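Local coordinates for phosphinothricin N-acetyltransferase (Brucella ovis, PDB 5DWN), which probably transfers an acetyl group from acetyl coenzyme A to an acceptor substrate, as a member of the GNAT acyltransferase family, at residues D68-G73 with A97-G102; A25-A30 with S93-P98. All coordinates share one frame; numbering follows the deposited sequence. Where two conformers were deposited one is given.

Interaction 1: residues D68-G73 with A97-G102; sequences DGRVLG and APDAKG. With ACO (acetyl coenzyme *a), chain E.
With CG anti to the backbone N (chi1 174°) and a bend at chi3, the side chain of Arg70 runs out from the start of its strand and turns its guanidinium to meet Asp99. The Asp99 carboxylate arrives from the opposing direction, its CG set between its own backbone N and carbonyl carbon (chi1 63°), which swings the acid back toward the strand. The two groups form a salt bridge in which the guanidinium and carboxylate planes stand 42° apart, a twisted pairing rather than a coplanar one, although Asp99 OD1 lies at the guanidinium edge, in its plane. Arg70 NH1 lies 2.9 Å from Asp99 OD2, but the hydrogen bond is weak because it is strongly bent; the second bond, from Arg70 NH2 to Asp99 OD1, is straighter yet long at 3.5 Å and also weak. Charge attraction therefore probably matters more here than directional bonding. Within the strand, Leu72 CD2 sits 3.4 Å above the guanidinium plane, over its centre, and so backs one face of the group.

Ala97 N donates a nearly straight hydrogen bond to Leu72 O at 2.8 Å, extending the ladder between strands 70-79 and 89-96 just past the end of the latter. Beside it Leu72 CB packs on Ala100 CB at 4.0 Å. The chain then folds into a 3-10 turn, closed by the bond from Ala100 N to Ala97 O, and reaches Gly102, whose N donates to O5A of the acetyl coenzyme A pyrophosphate at 3.0 Å.

The contact thus joins the beginning of strand 70-79 to the loop between strand 89-96 and helix 105-119. Ile105 of that helix touches both Leu72 and Ala100, while helix 20-33 lies against Val71 and Ala97, and strand 62-67 flanks Leu72.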
ATOM      1  N   ASP A  68     -33.136 -12.386  -4.716  1.00 28.50           N
ATOM      2  CA  ASP A  68     -34.320 -12.457  -3.866  1.00 37.06           C
ATOM      3  C   ASP A  68     -34.376 -11.267  -2.911  1.00 28.33           C
ATOM      4  O   ASP A  68     -34.696 -11.403  -1.732  1.00 30.83           O
ATOM      5  CB  ASP A  68     -34.363 -13.787  -3.108  1.00 38.68           C
ATOM      6  CG  ASP A  68     -34.282 -14.994  -4.039  1.00 48.25           C
ATOM      7  OD1 ASP A  68     -33.424 -15.879  -3.807  1.00 48.12           O
ATOM      8  OD2 ASP A  68     -35.080 -15.057  -5.002  1.00 47.20           O
ATOM      9  N   GLY A  69     -34.045 -10.086  -3.429  1.00 35.20           N
ATOM     10  CA  GLY A  69     -34.089  -8.861  -2.664  1.00 35.79           C
ATOM     11  C   GLY A  69     -32.988  -8.682  -1.639  1.00 32.58           C
ATOM     12  O   GLY A  69     -33.005  -7.683  -0.914  1.00 34.67           O
ATOM     13  N   ARG A  70     -32.035  -9.605  -1.550  1.00 26.83           N
ATOM     14  CA  ARG A  70     -30.982  -9.551  -0.542  1.00 26.06           C
ATOM     15  C   ARG A  70     -29.635  -9.311  -1.210  1.00 22.52           C
ATOM     16  O   ARG A  70     -29.334  -9.904  -2.250  1.00 20.32           O
ATOM     17  CB  ARG A  70     -30.941 -10.852   0.274  1.00 32.69           C
ATOM     18  CG  ARG A  70     -29.778 -10.949   1.245  1.00 40.97           C
ATOM     19  CD  ARG A  70     -30.011 -12.006   2.340  1.00 49.99           C
ATOM     20  NE  ARG A  70     -29.715 -13.376   1.921  1.00 52.53           N
ATOM     21  CZ  ARG A  70     -28.576 -14.020   2.185  1.00 53.12           C
ATOM     22  NH1 ARG A  70     -28.414 -15.266   1.758  1.00 59.33           N
ATOM     23  NH2 ARG A  70     -27.597 -13.429   2.865  1.00 43.11           N
ATOM     24  N   VAL A  71     -28.828  -8.441  -0.614  1.00 17.67           N
ATOM     25  CA  VAL A  71     -27.456  -8.260  -1.066  1.00 16.25           C
ATOM     26  C   VAL A  71     -26.628  -9.422  -0.525  1.00 18.57           C
ATOM     27  O   VAL A  71     -26.584  -9.655   0.691  1.00 17.22           O
ATOM     28  CB  VAL A  71     -26.889  -6.907  -0.611  1.00 16.56           C
ATOM     29  CG1 VAL A  71     -25.364  -6.892  -0.732  1.00 14.72           C
ATOM     30  CG2 VAL A  71     -27.498  -5.769  -1.454  1.00 19.43           C
ATOM     31  N   LEU A  72     -25.975 -10.162  -1.429  1.00 17.02           N
ATOM     32  CA  LEU A  72     -25.186 -11.329  -1.045  1.00 19.54           C
ATOM     33  C   LEU A  72     -23.691 -11.052  -0.976  1.00 13.99           C
ATOM     34  O   LEU A  72     -22.938 -11.865  -0.425  1.00 15.95           O
ATOM     35  CB  LEU A  72     -25.433 -12.471  -2.037  1.00 24.00           C
ATOM     36  CG  LEU A  72     -26.906 -12.757  -2.320  1.00 24.50           C
ATOM     37  CD1 LEU A  72     -27.063 -13.846  -3.380  1.00 30.23           C
ATOM     38  CD2 LEU A  72     -27.602 -13.131  -1.030  1.00 30.71           C
ATOM     39  N   GLY A  73     -23.234  -9.946  -1.532  1.00 13.22           N
ATOM     40  CA  GLY A  73     -21.808  -9.683  -1.576  1.00 14.30           C
ATOM     41  C   GLY A  73     -21.612  -8.323  -2.208  1.00 15.40           C
ATOM     42  O   GLY A  73     -22.529  -7.758  -2.808  1.00 15.21           O
ATOM     43  N   ALA A  97     -21.199 -12.782   1.538  1.00 14.65           N
ATOM     44  CA  ALA A  97     -21.802 -13.269   2.775  1.00 15.00           C
ATOM     45  C   ALA A  97     -21.512 -14.763   2.937  1.00 15.88           C
ATOM     46  O   ALA A  97     -21.493 -15.496   1.950  1.00 18.11           O
ATOM     47  CB  ALA A  97     -23.316 -13.022   2.779  1.00 15.76           C
ATOM     48  N   PRO A  98     -21.282 -15.245   4.168  1.00 20.71           N
ATOM     49  CA  PRO A  98     -20.929 -16.671   4.354  1.00 27.00           C
ATOM     50  C   PRO A  98     -21.864 -17.671   3.688  1.00 30.68           C
ATOM     51  O   PRO A  98     -21.400 -18.603   3.013  1.00 26.88           O
ATOM     52  CB  PRO A  98     -20.951 -16.826   5.881  1.00 34.42           C
ATOM     53  CG  PRO A  98     -20.676 -15.485   6.394  1.00 29.98           C
ATOM     54  CD  PRO A  98     -21.324 -14.521   5.445  1.00 20.45           C
ATOM     55  N   ASP A  99     -23.176 -17.517   3.857  1.00 28.90           N
ATOM     56  CA  ASP A  99     -24.060 -18.492   3.225  1.00 30.65           C
ATOM     57  C   ASP A  99     -24.147 -18.318   1.715  1.00 33.55           C
ATOM     58  O   ASP A  99     -24.909 -19.041   1.071  1.00 34.88           O
ATOM     59  CB  ASP A  99     -25.460 -18.433   3.840  1.00 41.55           C
ATOM     60  CG  ASP A  99     -26.134 -17.095   3.633  1.00 49.18           C
ATOM     61  OD1 ASP A  99     -25.424 -16.092   3.391  1.00 48.64           O
ATOM     62  OD2 ASP A  99     -27.378 -17.044   3.737  1.00 52.39           O
ATOM     63  N   ALA A 100     -23.391 -17.394   1.127  1.00 21.23           N
ATOM     64  CA  ALA A 100     -23.372 -17.242  -0.316  1.00 23.29           C
ATOM     65  C   ALA A 100     -22.014 -17.564  -0.941  1.00 24.82           C
ATOM     66  O   ALA A 100     -21.860 -17.399  -2.151  1.00 22.37           O
ATOM     67  CB  ALA A 100     -23.803 -15.817  -0.692  1.00 23.16           C
ATOM     68  N   LYS A 101     -21.034 -18.024  -0.158  1.00 22.29           N
ATOM     69  CA  LYS A 101     -19.697 -18.322  -0.666  1.00 24.08           C
ATOM     70  C   LYS A 101     -19.682 -19.638  -1.443  1.00 23.01           C
ATOM     71  O   LYS A 101     -20.541 -20.504  -1.267  1.00 19.57           O
ATOM     72  CB  LYS A 101     -18.682 -18.410   0.479  1.00 26.34           C
ATOM     73  CG  LYS A 101     -18.389 -17.083   1.186  1.00 25.09           C
ATOM     74  CD  LYS A 101     -17.551 -17.306   2.448  1.00 25.38           C
ATOM     75  CE  LYS A 101     -17.275 -15.991   3.183  1.00 21.67           C
ATOM     76  NZ  LYS A 101     -16.564 -16.267   4.468  1.00 22.93           N
ATOM     77  N   GLY A 102     -18.673 -19.790  -2.301  1.00 18.43           N
ATOM     78  CA  GLY A 102     -18.522 -21.043  -3.023  1.00 19.15           C
ATOM     79  C   GLY A 102     -19.593 -21.307  -4.053  1.00 29.46           C
ATOM     80  O   GLY A 102     -19.809 -22.465  -4.437  1.00 28.28           O
TER
HETATM   81  N1A ACO E 200     -10.741 -23.417  -2.396  1.00 38.97           N
HETATM   82  C2A ACO E 200     -10.456 -23.577  -3.693  1.00 41.36           C
HETATM   83  N3A ACO E 200     -10.942 -22.915  -4.747  1.00 45.63           N
HETATM   84  C4A ACO E 200     -11.832 -21.993  -4.364  1.00 34.70           C
HETATM   85  C5A ACO E 200     -12.238 -21.722  -3.068  1.00 32.35           C
HETATM   86  C6A ACO E 200     -11.641 -22.478  -2.040  1.00 33.53           C
HETATM   87  N6A ACO E 200     -11.881 -22.289  -0.739  1.00 34.99           N
HETATM   88  N7A ACO E 200     -13.178 -20.702  -3.048  1.00 32.58           N
HETATM   89  C8A ACO E 200     -13.308 -20.378  -4.313  1.00 34.70           C
HETATM   90  N9A ACO E 200     -12.526 -21.114  -5.162  1.00 31.16           N
HETATM   91  C1B ACO E 200     -12.458 -20.974  -6.614  1.00 30.12           C
HETATM   92  C2B ACO E 200     -13.720 -21.459  -7.336  1.00 33.72           C
HETATM   93  O2B ACO E 200     -13.612 -22.822  -7.736  1.00 39.70           O
HETATM   94  C3B ACO E 200     -13.742 -20.526  -8.546  1.00 31.80           C
HETATM   95  O3B ACO E 200     -12.873 -20.997  -9.598  1.00 50.15           O
HETATM   96  P3B ACO E 200     -13.397 -21.732 -10.944  1.00 52.79           P
HETATM   97  O7A ACO E 200     -12.225 -22.005 -11.829  1.00 59.63           O
HETATM   98  O8A ACO E 200     -14.107 -22.992 -10.430  1.00 59.94           O
HETATM   99  O9A ACO E 200     -14.426 -20.811 -11.588  1.00 53.56           O
HETATM  100  C4B ACO E 200     -13.179 -19.211  -8.001  1.00 26.92           C
HETATM  101  O4B ACO E 200     -12.307 -19.597  -6.915  1.00 24.23           O
HETATM  102  C5B ACO E 200     -14.214 -18.226  -7.515  1.00 22.66           C
HETATM  103  O5B ACO E 200     -15.166 -18.941  -6.699  1.00 27.02           O
HETATM  104  P1A ACO E 200     -16.393 -18.241  -6.004  1.00 31.85           P
HETATM  105  O1A ACO E 200     -17.458 -19.189  -5.604  1.00 34.05           O
HETATM  106  O2A ACO E 200     -16.913 -17.142  -6.873  1.00 18.24           O
HETATM  107  O3A ACO E 200     -15.805 -17.507  -4.720  1.00 30.06           O
HETATM  108  P2A ACO E 200     -16.571 -16.730  -3.565  1.00 23.84           P
HETATM  109  O4A ACO E 200     -17.928 -16.393  -4.025  1.00 24.60           O
HETATM  110  O5A ACO E 200     -16.604 -17.628  -2.329  1.00 23.36           O
HETATM  111  O6A ACO E 200     -15.671 -15.455  -3.285  1.00 29.68           O
HETATM  112  CBP ACO E 200     -14.103 -14.744  -1.581  1.00 22.21           C
HETATM  113  CCP ACO E 200     -14.363 -15.683  -2.758  1.00 23.00           C
HETATM  114  CDP ACO E 200     -12.678 -14.983  -1.070  1.00 27.18           C
HETATM  115  CEP ACO E 200     -14.243 -13.294  -2.066  1.00 17.27           C
HETATM  116  CAP ACO E 200     -15.136 -15.025  -0.461  1.00 21.38           C
HETATM  117  OAP ACO E 200     -15.000 -16.361  -0.023  1.00 23.11           O
HETATM  118  C9P ACO E 200     -15.094 -14.085   0.732  1.00 19.15           C
HETATM  119  O9P ACO E 200     -15.796 -13.078   0.735  1.00 17.23           O
HETATM  120  N8P ACO E 200     -14.263 -14.422   1.724  1.00 18.25           N
HETATM  121  C7P ACO E 200     -14.224 -13.728   3.006  1.00 22.16           C
HETATM  122  C6P ACO E 200     -13.927 -12.248   2.850  1.00 23.79           C
HETATM  123  C5P ACO E 200     -12.563 -11.996   2.255  1.00 22.38           C
HETATM  124  O5P ACO E 200     -11.575 -12.608   2.644  1.00 22.59           O
HETATM  125  N4P ACO E 200     -12.497 -11.060   1.313  1.00 21.26           N
HETATM  126  C3P ACO E 200     -11.235 -10.622   0.735  1.00 20.74           C
HETATM  127  C2P ACO E 200     -10.984 -11.277  -0.607  1.00 17.94           C
HETATM  128  S1P ACO E 200      -9.372 -10.818  -1.335  1.00 23.22           S
HETATM  129  C   ACO E 200      -9.604  -9.176  -1.937  1.00 20.68           C
HETATM  130  O   ACO E 200     -10.617  -8.557  -1.765  1.00 19.57           O
HETATM  131  CH3 ACO E 200      -8.385  -8.626  -2.619  1.00 15.86           C

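Interaction 2: residues A25-A30 with S93-P98; sequences AIYTQA and SIYIAP. With ACO (acetyl coenzyme *a), chain E.
In the acetyl-CoA-binding strand of the GNAT fold, 89-96, residues 93-96 are crossed almost at right angles (92°) by residues 25-30 of helix 20-33, and Tyr95 is where helix, strand and cofactor meet. Its ring is engaged on both faces. On one, Tyr27 presents an edge in a T-shaped stack, with ring centroids 5.1 Å apart and planes at 89°; Tyr27 CE1 comes within 3.6 Å of Tyr95 CZ. On the opposite face lies the pantetheine arm, its N4P 3.5 Å above the ring plane and offset toward the rim. A chi1 of -173° carries the Tyr27 ring away from its own backbone N and out to Tyr95, and its hydroxyl is hydrogen-bonded to Glu39 and Ser37, which would steady the ring. Ala30 CB approaches Tyr95 CD1 obliquely. Ile26 adds its CG2 branch against Tyr95 CB at 4.0 Å and its CG1 branch against Ala97 CB.

The strand's backbone grips the cofactor: Ile94 N donates to the acetyl oxygen O at 3.0 Å, Ile94 O accepts from N4P, and Ile96 N donates to O9P at 2.8 Å. Strand 70-79 pairs alongside, its Tyr74 touching Ile26 and Tyr27; helix 45-58 adjoins Tyr27, and helix 105-119 packs on Ile94 and Ile96.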
ATOM      1  N   ALA A  25     -23.116  -5.534   7.627  1.00 15.06           N
ATOM      2  CA  ALA A  25     -23.270  -6.847   8.248  1.00 16.67           C
ATOM      3  C   ALA A  25     -22.267  -7.833   7.665  1.00 14.03           C
ATOM      4  O   ALA A  25     -21.603  -8.575   8.394  1.00 13.97           O
ATOM      5  CB  ALA A  25     -24.702  -7.356   8.061  1.00 16.39           C
ATOM      6  N   ILE A  26     -22.157  -7.855   6.337  1.00 14.10           N
ATOM      7  CA  ILE A  26     -21.219  -8.755   5.670  1.00 13.94           C
ATOM      8  C   ILE A  26     -19.786  -8.453   6.102  1.00 13.74           C
ATOM      9  O   ILE A  26     -19.023  -9.353   6.469  1.00 11.21           O
ATOM     10  CB  ILE A  26     -21.390  -8.638   4.143  1.00  9.59           C
ATOM     11  CG1 ILE A  26     -22.774  -9.168   3.724  1.00 12.95           C
ATOM     12  CG2 ILE A  26     -20.238  -9.331   3.411  1.00 13.06           C
ATOM     13  CD1 ILE A  26     -23.051  -8.933   2.248  1.00 20.10           C
ATOM     14  N   TYR A  27     -19.403  -7.177   6.068  1.00 10.90           N
ATOM     15  CA  TYR A  27     -18.025  -6.830   6.408  1.00 15.47           C
ATOM     16  C   TYR A  27     -17.743  -7.101   7.875  1.00 15.16           C
ATOM     17  O   TYR A  27     -16.669  -7.607   8.226  1.00 15.10           O
ATOM     18  CB  TYR A  27     -17.739  -5.361   6.071  1.00 11.18           C
ATOM     19  CG  TYR A  27     -16.281  -5.000   6.235  1.00 10.77           C
ATOM     20  CD1 TYR A  27     -15.312  -5.666   5.510  1.00 14.23           C
ATOM     21  CD2 TYR A  27     -15.872  -4.020   7.144  1.00 12.13           C
ATOM     22  CE1 TYR A  27     -13.958  -5.372   5.665  1.00 14.51           C
ATOM     23  CE2 TYR A  27     -14.514  -3.706   7.302  1.00 14.08           C
ATOM     24  CZ  TYR A  27     -13.564  -4.393   6.553  1.00 16.87           C
ATOM     25  OH  TYR A  27     -12.211  -4.116   6.682  1.00 14.92           O
ATOM     26  N   THR A  28     -18.713  -6.804   8.743  1.00 15.07           N
ATOM     27  CA  THR A  28     -18.558  -7.072  10.167  1.00 11.70           C
ATOM     28  C   THR A  28     -18.241  -8.539  10.416  1.00 12.80           C
ATOM     29  O   THR A  28     -17.296  -8.866  11.142  1.00 12.80           O
ATOM     30  CB  THR A  28     -19.826  -6.652  10.917  1.00 14.36           C
ATOM     31  OG1 THR A  28     -19.879  -5.223  10.967  1.00 16.33           O
ATOM     32  CG2 THR A  28     -19.822  -7.214  12.367  1.00 18.18           C
ATOM     33  N   GLN A  29     -19.004  -9.449   9.805  1.00 17.65           N
ATOM     34  CA  GLN A  29     -18.761 -10.879   9.994  0.50 20.35           C
ATOM     35  C   GLN A  29     -17.367 -11.263   9.511  1.00 20.23           C
ATOM     36  O   GLN A  29     -16.668 -12.058  10.145  1.00 16.36           O
ATOM     37  CB  GLN A  29     -19.839 -11.682   9.252  0.50 20.22           C
ATOM     38  CG  GLN A  29     -19.902 -13.173   9.603  0.50 20.91           C
ATOM     39  CD  GLN A  29     -18.895 -14.012   8.830  0.50 15.02           C
ATOM     40  OE1 GLN A  29     -18.567 -15.140   9.224  0.50 17.47           O
ATOM     41  NE2 GLN A  29     -18.413 -13.476   7.716  0.50 13.76           N
ATOM     42  N   ALA A  30     -16.943 -10.701   8.375  1.00 14.09           N
ATOM     43  CA  ALA A  30     -15.608 -10.990   7.860  1.00 15.01           C
ATOM     44  C   ALA A  30     -14.518 -10.468   8.798  1.00 14.30           C
ATOM     45  O   ALA A  30     -13.535 -11.172   9.070  1.00 18.26           O
ATOM     46  CB  ALA A  30     -15.450 -10.382   6.466  1.00 13.77           C
ATOM     47  N   SER A  93     -11.412  -4.944  -3.844  1.00  9.01           N
ATOM     48  CA  SER A  93     -11.793  -5.554  -2.574  1.00 13.14           C
ATOM     49  C   SER A  93     -13.127  -6.238  -2.793  1.00 14.57           C
ATOM     50  O   SER A  93     -13.992  -5.680  -3.466  1.00 14.65           O
ATOM     51  CB  SER A  93     -11.924  -4.512  -1.427  1.00 20.57           C
ATOM     52  OG  SER A  93     -10.761  -3.689  -1.316  1.00 19.88           O
ATOM     53  N   ILE A  94     -13.310  -7.429  -2.227  1.00 10.08           N
ATOM     54  CA  ILE A  94     -14.569  -8.136  -2.447  1.00  9.36           C
ATOM     55  C   ILE A  94     -14.875  -8.984  -1.230  1.00 13.54           C
ATOM     56  O   ILE A  94     -13.982  -9.613  -0.656  1.00 11.96           O
ATOM     57  CB  ILE A  94     -14.509  -8.977  -3.737  1.00 13.48           C
ATOM     58  CG1 ILE A  94     -15.781  -9.809  -3.925  1.00 18.25           C
ATOM     59  CG2 ILE A  94     -13.309  -9.888  -3.715  1.00 13.68           C
ATOM     60  CD1 ILE A  94     -15.950 -10.274  -5.362  1.00 27.28           C
ATOM     61  N   TYR A  95     -16.147  -8.964  -0.822  1.00 10.90           N
ATOM     62  CA  TYR A  95     -16.624  -9.673   0.358  1.00 13.22           C
ATOM     63  C   TYR A  95     -17.973 -10.300   0.041  1.00 14.84           C
ATOM     64  O   TYR A  95     -18.884  -9.605  -0.412  1.00 17.64           O
ATOM     65  CB  TYR A  95     -16.760  -8.732   1.555  1.00 10.50           C
ATOM     66  CG  TYR A  95     -15.424  -8.307   2.089  1.00 16.02           C
ATOM     67  CD1 TYR A  95     -14.836  -9.004   3.123  1.00 16.31           C
ATOM     68  CD2 TYR A  95     -14.719  -7.242   1.524  1.00 14.07           C
ATOM     69  CE1 TYR A  95     -13.598  -8.647   3.614  1.00 10.73           C
ATOM     70  CE2 TYR A  95     -13.465  -6.873   2.022  1.00 18.09           C
ATOM     71  CZ  TYR A  95     -12.919  -7.592   3.059  1.00 20.43           C
ATOM     72  OH  TYR A  95     -11.684  -7.276   3.574  1.00 23.63           O
ATOM     73  N   ILE A  96     -18.104 -11.593   0.317  1.00 13.80           N
ATOM     74  CA  ILE A  96     -19.323 -12.357   0.045  1.00 12.36           C
ATOM     75  C   ILE A  96     -19.882 -12.847   1.376  1.00 22.80           C
ATOM     76  O   ILE A  96     -19.119 -13.254   2.258  1.00 18.71           O
ATOM     77  CB  ILE A  96     -19.021 -13.542  -0.894  1.00 12.72           C
ATOM     78  CG1 ILE A  96     -18.368 -13.055  -2.191  1.00 14.98           C
ATOM     79  CG2 ILE A  96     -20.290 -14.371  -1.201  1.00 13.77           C
ATOM     80  CD1 ILE A  96     -19.298 -12.169  -3.059  1.00 17.45           C
ATOM     81  N   ALA A  97     -21.199 -12.782   1.538  1.00 14.65           N
ATOM     82  CA  ALA A  97     -21.802 -13.269   2.775  1.00 15.00           C
ATOM     83  C   ALA A  97     -21.512 -14.763   2.937  1.00 15.88           C
ATOM     84  O   ALA A  97     -21.493 -15.496   1.950  1.00 18.11           O
ATOM     85  CB  ALA A  97     -23.316 -13.022   2.779  1.00 15.76           C
ATOM     86  N   PRO A  98     -21.282 -15.245   4.168  1.00 20.71           N
ATOM     87  CA  PRO A  98     -20.929 -16.671   4.354  1.00 27.00           C
ATOM     88  C   PRO A  98     -21.864 -17.671   3.688  1.00 30.68           C
ATOM     89  O   PRO A  98     -21.400 -18.603   3.013  1.00 26.88           O
ATOM     90  CB  PRO A  98     -20.951 -16.826   5.881  1.00 34.42           C
ATOM     91  CG  PRO A  98     -20.676 -15.485   6.394  1.00 29.98           C
ATOM     92  CD  PRO A  98     -21.324 -14.521   5.445  1.00 20.45           C
TER
HETATM   93  N1A ACO E 200     -10.741 -23.417  -2.396  1.00 38.97           N
HETATM   94  C2A ACO E 200     -10.456 -23.577  -3.693  1.00 41.36           C
HETATM   95  N3A ACO E 200     -10.942 -22.915  -4.747  1.00 45.63           N
HETATM   96  C4A ACO E 200     -11.832 -21.993  -4.364  1.00 34.70           C
HETATM   97  C5A ACO E 200     -12.238 -21.722  -3.068  1.00 32.35           C
HETATM   98  C6A ACO E 200     -11.641 -22.478  -2.040  1.00 33.53           C
HETATM   99  N6A ACO E 200     -11.881 -22.289  -0.739  1.00 34.99           N
HETATM  100  N7A ACO E 200     -13.178 -20.702  -3.048  1.00 32.58           N
HETATM  101  C8A ACO E 200     -13.308 -20.378  -4.313  1.00 34.70           C
HETATM  102  N9A ACO E 200     -12.526 -21.114  -5.162  1.00 31.16           N
HETATM  103  C1B ACO E 200     -12.458 -20.974  -6.614  1.00 30.12           C
HETATM  104  C2B ACO E 200     -13.720 -21.459  -7.336  1.00 33.72           C
HETATM  105  O2B ACO E 200     -13.612 -22.822  -7.736  1.00 39.70           O
HETATM  106  C3B ACO E 200     -13.742 -20.526  -8.546  1.00 31.80           C
HETATM  107  O3B ACO E 200     -12.873 -20.997  -9.598  1.00 50.15           O
HETATM  108  P3B ACO E 200     -13.397 -21.732 -10.944  1.00 52.79           P
HETATM  109  O7A ACO E 200     -12.225 -22.005 -11.829  1.00 59.63           O
HETATM  110  O8A ACO E 200     -14.107 -22.992 -10.430  1.00 59.94           O
HETATM  111  O9A ACO E 200     -14.426 -20.811 -11.588  1.00 53.56           O
HETATM  112  C4B ACO E 200     -13.179 -19.211  -8.001  1.00 26.92           C
HETATM  113  O4B ACO E 200     -12.307 -19.597  -6.915  1.00 24.23           O
HETATM  114  C5B ACO E 200     -14.214 -18.226  -7.515  1.00 22.66           C
HETATM  115  O5B ACO E 200     -15.166 -18.941  -6.699  1.00 27.02           O
HETATM  116  P1A ACO E 200     -16.393 -18.241  -6.004  1.00 31.85           P
HETATM  117  O1A ACO E 200     -17.458 -19.189  -5.604  1.00 34.05           O
HETATM  118  O2A ACO E 200     -16.913 -17.142  -6.873  1.00 18.24           O
HETATM  119  O3A ACO E 200     -15.805 -17.507  -4.720  1.00 30.06           O
HETATM  120  P2A ACO E 200     -16.571 -16.730  -3.565  1.00 23.84           P
HETATM  121  O4A ACO E 200     -17.928 -16.393  -4.025  1.00 24.60           O
HETATM  122  O5A ACO E 200     -16.604 -17.628  -2.329  1.00 23.36           O
HETATM  123  O6A ACO E 200     -15.671 -15.455  -3.285  1.00 29.68           O
HETATM  124  CBP ACO E 200     -14.103 -14.744  -1.581  1.00 22.21           C
HETATM  125  CCP ACO E 200     -14.363 -15.683  -2.758  1.00 23.00           C
HETATM  126  CDP ACO E 200     -12.678 -14.983  -1.070  1.00 27.18           C
HETATM  127  CEP ACO E 200     -14.243 -13.294  -2.066  1.00 17.27           C
HETATM  128  CAP ACO E 200     -15.136 -15.025  -0.461  1.00 21.38           C
HETATM  129  OAP ACO E 200     -15.000 -16.361  -0.023  1.00 23.11           O
HETATM  130  C9P ACO E 200     -15.094 -14.085   0.732  1.00 19.15           C
HETATM  131  O9P ACO E 200     -15.796 -13.078   0.735  1.00 17.23           O
HETATM  132  N8P ACO E 200     -14.263 -14.422   1.724  1.00 18.25           N
HETATM  133  C7P ACO E 200     -14.224 -13.728   3.006  1.00 22.16           C
HETATM  134  C6P ACO E 200     -13.927 -12.248   2.850  1.00 23.79           C
HETATM  135  C5P ACO E 200     -12.563 -11.996   2.255  1.00 22.38           C
HETATM  136  O5P ACO E 200     -11.575 -12.608   2.644  1.00 22.59           O
HETATM  137  N4P ACO E 200     -12.497 -11.060   1.313  1.00 21.26           N
HETATM  138  C3P ACO E 200     -11.235 -10.622   0.735  1.00 20.74           C
HETATM  139  C2P ACO E 200     -10.984 -11.277  -0.607  1.00 17.94           C
HETATM  140  S1P ACO E 200      -9.372 -10.818  -1.335  1.00 23.22           S
HETATM  141  C   ACO E 200      -9.604  -9.176  -1.937  1.00 20.68           C
HETATM  142  O   ACO E 200     -10.617  -8.557  -1.765  1.00 19.57           O
HETATM  143  CH3 ACO E 200      -8.385  -8.626  -2.619  1.00 15.86           C

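In the fold
Interactions 1 and 2 follow one another along the same piece of chain, sharing Ala97 and Pro98, with centres about 9 Å apart. Together they trace the acetyl coenzyme A site: the strand in 93-98 holds the acetyl group and pantetheine arm, and the loop in 97-102 goes on to the pyrophosphate through Gly102, while Gly104, Gly106 and Lys107 also hydrogen-bond the cofactor. Direct packing couples the two contacts, with Leu72 O 3.7 Å from Ile96 CG2 and Leu72 C 3.9 Å from Ile26 CD1. The example illustrates how a cofactor-binding strand can be fixed by a sheet neighbour and a crossing helix while its backbone serves the ligand.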